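Local coordinates for hypothetical protein Atu2144 (Agrobacterium tumefaciens, PDB 2ODF) that is of unknown function but belongs to the N-formylglutamate amidohydrolase family, so it probably hydrolyses an amide bond in a small N-acylated substrate, at residues P129-V134 with T207-L212. Residues are numbered along the deposited sequence; the frame is centred on the assembly and turned at random.
Sequences PFHDRV and THTLRL
His131 of helix 116-143 meets Leu212 and Thr209 of the short helix 208-213. Just before it, Phe130, an apolar residue suited to packing on Val78 and Val16, backs the imidazole from within the same helix, CD2 lying over the centre of one face of the His131 ring, 3.7 Å above its plane. His131 reaches across with CG anti to its own carbonyl carbon (chi1 -66°). On the face opposite Phe130 lies Leu212, whose methyl CD1 sits 3.6 Å from the ring centroid and only 16° off the normal, a CH-pi contact for which a branched aliphatic chain is well shaped. Thr209 comes to the rim in the ring plane, OG1 being 3.5 Å from CE1 of His131; that small hydroxyl fits beside the ring and hydrogen-bonds to Glu32. His208 is a looser neighbour, its edge toward the Leu212-covered face, centroids 5.9 Å apart and planes at 72°. At the dimer interface, His208 bonds Glu116 of the second subunit, and Leu212 packs on Ala117 of that subunit. The imidazole thus serves two chemistries: one face joins the helices through Leu212, while hydrogen bonds from NE2 to the Cys89 carbonyl and between ND1 and His213 probably fix its rotation.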
ATOM      1  N   PRO A 129      -5.711   2.545  -5.056  1.00 16.35           N
ATOM      2  CA  PRO A 129      -6.587   3.250  -5.993  1.00 16.53           C
ATOM      3  C   PRO A 129      -7.915   3.685  -5.376  1.00 16.53           C
ATOM      4  O   PRO A 129      -8.321   4.828  -5.583  1.00 17.92           O
ATOM      5  CB  PRO A 129      -6.795   2.224  -7.152  1.00 16.48           C
ATOM      6  CG  PRO A 129      -5.561   1.399  -7.100  1.00 17.23           C
ATOM      7  CD  PRO A 129      -5.245   1.263  -5.634  1.00 16.49           C
ATOM      8  N   PHE A 130      -8.523   2.834  -4.557  1.00 15.53           N
ATOM      9  CA  PHE A 130      -9.780   3.132  -3.918  1.00 16.12           C
ATOM     10  C   PHE A 130      -9.666   4.379  -3.018  1.00 16.56           C
ATOM     11  O   PHE A 130     -10.398   5.357  -3.209  1.00 16.94           O
ATOM     12  CB  PHE A 130     -10.307   1.907  -3.155  1.00 16.05           C
ATOM     13  CG  PHE A 130     -11.617   2.145  -2.470  1.00 16.62           C
ATOM     14  CD1 PHE A 130     -12.803   2.163  -3.200  1.00 17.15           C
ATOM     15  CD2 PHE A 130     -11.669   2.371  -1.100  1.00 15.53           C
ATOM     16  CE1 PHE A 130     -14.008   2.429  -2.554  1.00 16.23           C
ATOM     17  CE2 PHE A 130     -12.868   2.645  -0.467  1.00 16.56           C
ATOM     18  CZ  PHE A 130     -14.028   2.677  -1.194  1.00 15.86           C
ATOM     19  N   HIS A 131      -8.747   4.350  -2.083  1.00 16.92           N
ATOM     20  CA  HIS A 131      -8.555   5.435  -1.192  1.00 17.11           C
ATOM     21  C   HIS A 131      -8.040   6.689  -1.855  1.00 18.06           C
ATOM     22  O   HIS A 131      -8.375   7.744  -1.459  1.00 18.62           O
ATOM     23  CB  HIS A 131      -7.795   5.002   0.034  1.00 18.06           C
ATOM     24  CG  HIS A 131      -8.556   4.044   0.887  1.00 15.78           C
ATOM     25  ND1 HIS A 131      -9.644   4.418   1.622  1.00 15.35           N
ATOM     26  CD2 HIS A 131      -8.432   2.715   1.050  1.00 16.68           C
ATOM     27  CE1 HIS A 131     -10.143   3.362   2.221  1.00 17.49           C
ATOM     28  NE2 HIS A 131      -9.416   2.321   1.900  1.00 14.16           N
ATOM     29  N   ASP A 132      -7.225   6.543  -2.876  1.00 17.71           N
ATOM     30  CA  ASP A 132      -6.709   7.677  -3.595  1.00 18.41           C
ATOM     31  C   ASP A 132      -7.870   8.440  -4.280  1.00 18.29           C
ATOM     32  O   ASP A 132      -7.860   9.603  -4.371  1.00 17.85           O
ATOM     33  CB  ASP A 132      -5.653   7.260  -4.613  1.00 17.85           C
ATOM     34  CG  ASP A 132      -4.245   7.094  -4.013  1.00 19.96           C
ATOM     35  OD1 ASP A 132      -4.032   7.328  -2.838  1.00 20.05           O
ATOM     36  OD2 ASP A 132      -3.370   6.745  -4.755  1.00 19.76           O
ATOM     37  N   ARG A 133      -8.822   7.713  -4.796  1.00 19.27           N
ATOM     38  CA  ARG A 133      -9.905   8.331  -5.506  1.00 19.14           C
ATOM     39  C   ARG A 133     -10.804   9.068  -4.529  1.00 19.14           C
ATOM     40  O   ARG A 133     -11.221  10.117  -4.791  1.00 17.96           O
ATOM     41  CB  ARG A 133     -10.713   7.300  -6.251  1.00 20.77           C
ATOM     42  CG  ARG A 133     -11.759   7.876  -7.112  1.00 23.01           C
ATOM     43  CD  ARG A 133     -11.179   8.635  -8.240  1.00 31.13           C
ATOM     44  NE  ARG A 133     -12.183   8.887  -9.234  1.00 35.76           N
ATOM     45  CZ  ARG A 133     -12.545   8.019 -10.160  1.00 37.88           C
ATOM     46  NH1 ARG A 133     -11.966   6.854 -10.227  1.00 39.87           N
ATOM     47  NH2 ARG A 133     -13.472   8.327 -11.030  1.00 38.17           N
ATOM     48  N   VAL A 134     -11.081   8.466  -3.392  1.00 18.46           N
ATOM     49  CA  VAL A 134     -11.859   9.106  -2.362  1.00 18.04           C
ATOM     50  C   VAL A 134     -11.151  10.389  -1.955  1.00 18.19           C
ATOM     51  O   VAL A 134     -11.705  11.423  -1.945  1.00 19.58           O
ATOM     52  CB  VAL A 134     -12.052   8.177  -1.192  1.00 16.36           C
ATOM     53  CG1 VAL A 134     -12.669   8.873  -0.056  1.00 16.44           C
ATOM     54  CG2 VAL A 134     -12.815   6.931  -1.604  1.00 16.15           C
ATOM     55  N   THR A 207     -13.427   1.355  11.590  1.00 19.18           N
ATOM     56  CA  THR A 207     -13.524   2.773  11.209  1.00 19.03           C
ATOM     57  C   THR A 207     -12.304   3.276  10.415  1.00 18.05           C
ATOM     58  O   THR A 207     -12.050   4.469  10.360  1.00 17.36           O
ATOM     59  CB  THR A 207     -13.769   3.689  12.420  1.00 19.59           C
ATOM     60  OG1 THR A 207     -12.644   3.614  13.305  1.00 20.03           O
ATOM     61  CG2 THR A 207     -15.048   3.265  13.132  1.00 20.34           C
ATOM     62  N   HIS A 208     -11.587   2.369   9.739  1.00 17.30           N
ATOM     63  CA  HIS A 208     -10.394   2.757   8.949  1.00 16.41           C
ATOM     64  C   HIS A 208     -10.669   3.852   7.947  1.00 15.69           C
ATOM     65  O   HIS A 208      -9.982   4.881   7.908  1.00 14.96           O
ATOM     66  CB  HIS A 208      -9.842   1.509   8.224  1.00 16.75           C
ATOM     67  CG  HIS A 208      -8.564   1.751   7.491  1.00 16.17           C
ATOM     68  ND1 HIS A 208      -7.484   2.384   8.064  1.00 16.67           N
ATOM     69  CD2 HIS A 208      -8.201   1.459   6.224  1.00 16.70           C
ATOM     70  CE1 HIS A 208      -6.500   2.446   7.179  1.00 16.05           C
ATOM     71  NE2 HIS A 208      -6.909   1.872   6.061  1.00 15.61           N
ATOM     72  N   THR A 209     -11.663   3.648   7.089  1.00 16.23           N
ATOM     73  CA  THR A 209     -12.023   4.631   6.070  1.00 15.56           C
ATOM     74  C   THR A 209     -12.328   6.039   6.660  1.00 15.03           C
ATOM     75  O   THR A 209     -11.937   7.066   6.099  1.00 14.64           O
ATOM     76  CB  THR A 209     -13.196   4.078   5.214  1.00 16.22           C
ATOM     77  OG1 THR A 209     -12.743   2.885   4.519  1.00 16.11           O
ATOM     78  CG2 THR A 209     -13.696   5.125   4.248  1.00 17.24           C
ATOM     79  N   LEU A 210     -13.035   6.077   7.779  1.00 14.09           N
ATOM     80  CA  LEU A 210     -13.285   7.330   8.497  1.00 15.47           C
ATOM     81  C   LEU A 210     -11.939   7.956   8.979  1.00 14.52           C
ATOM     82  O   LEU A 210     -11.705   9.161   8.819  1.00 15.39           O
ATOM     83  CB  LEU A 210     -14.202   7.080   9.697  1.00 14.81           C
ATOM     84  CG  LEU A 210     -15.573   6.421   9.410  1.00 16.30           C
ATOM     85  CD1 LEU A 210     -16.388   6.240  10.712  1.00 16.23           C
ATOM     86  CD2 LEU A 210     -16.312   7.235   8.326  1.00 16.26           C
ATOM     87  N   ARG A 211     -11.073   7.125   9.537  1.00 15.52           N
ATOM     88  CA  ARG A 211      -9.741   7.557   9.974  1.00 16.26           C
ATOM     89  C   ARG A 211      -8.897   8.117   8.826  1.00 16.82           C
ATOM     90  O   ARG A 211      -8.151   9.074   9.040  1.00 16.57           O
ATOM     91  CB  ARG A 211      -8.975   6.448  10.701  1.00 16.46           C
ATOM     92  CG  ARG A 211      -9.579   6.048  12.031  1.00 16.84           C
ATOM     93  CD  ARG A 211      -8.798   4.976  12.759  1.00 17.65           C
ATOM     94  NE  ARG A 211      -9.422   4.733  14.058  1.00 21.57           N
ATOM     95  CZ  ARG A 211      -9.083   3.758  14.884  1.00 25.17           C
ATOM     96  NH1 ARG A 211      -8.085   2.932  14.580  1.00 25.55           N
ATOM     97  NH2 ARG A 211      -9.742   3.621  16.032  1.00 25.20           N
ATOM     98  N   LEU A 212      -9.015   7.549   7.621  1.00 17.08           N
ATOM     99  CA  LEU A 212      -8.256   8.037   6.464  1.00 17.38           C
ATOM    100  C   LEU A 212      -8.771   9.337   5.872  1.00 17.32           C
ATOM    101  O   LEU A 212      -7.981  10.177   5.440  1.00 17.67           O
ATOM    102  CB  LEU A 212      -8.234   6.992   5.344  1.00 17.06           C
ATOM    103  CG  LEU A 212      -7.483   5.668   5.559  1.00 18.57           C
ATOM    104  CD1 LEU A 212      -7.359   4.937   4.220  1.00 18.15           C
ATOM    105  CD2 LEU A 212      -6.117   5.898   6.217  1.00 16.68           C
TER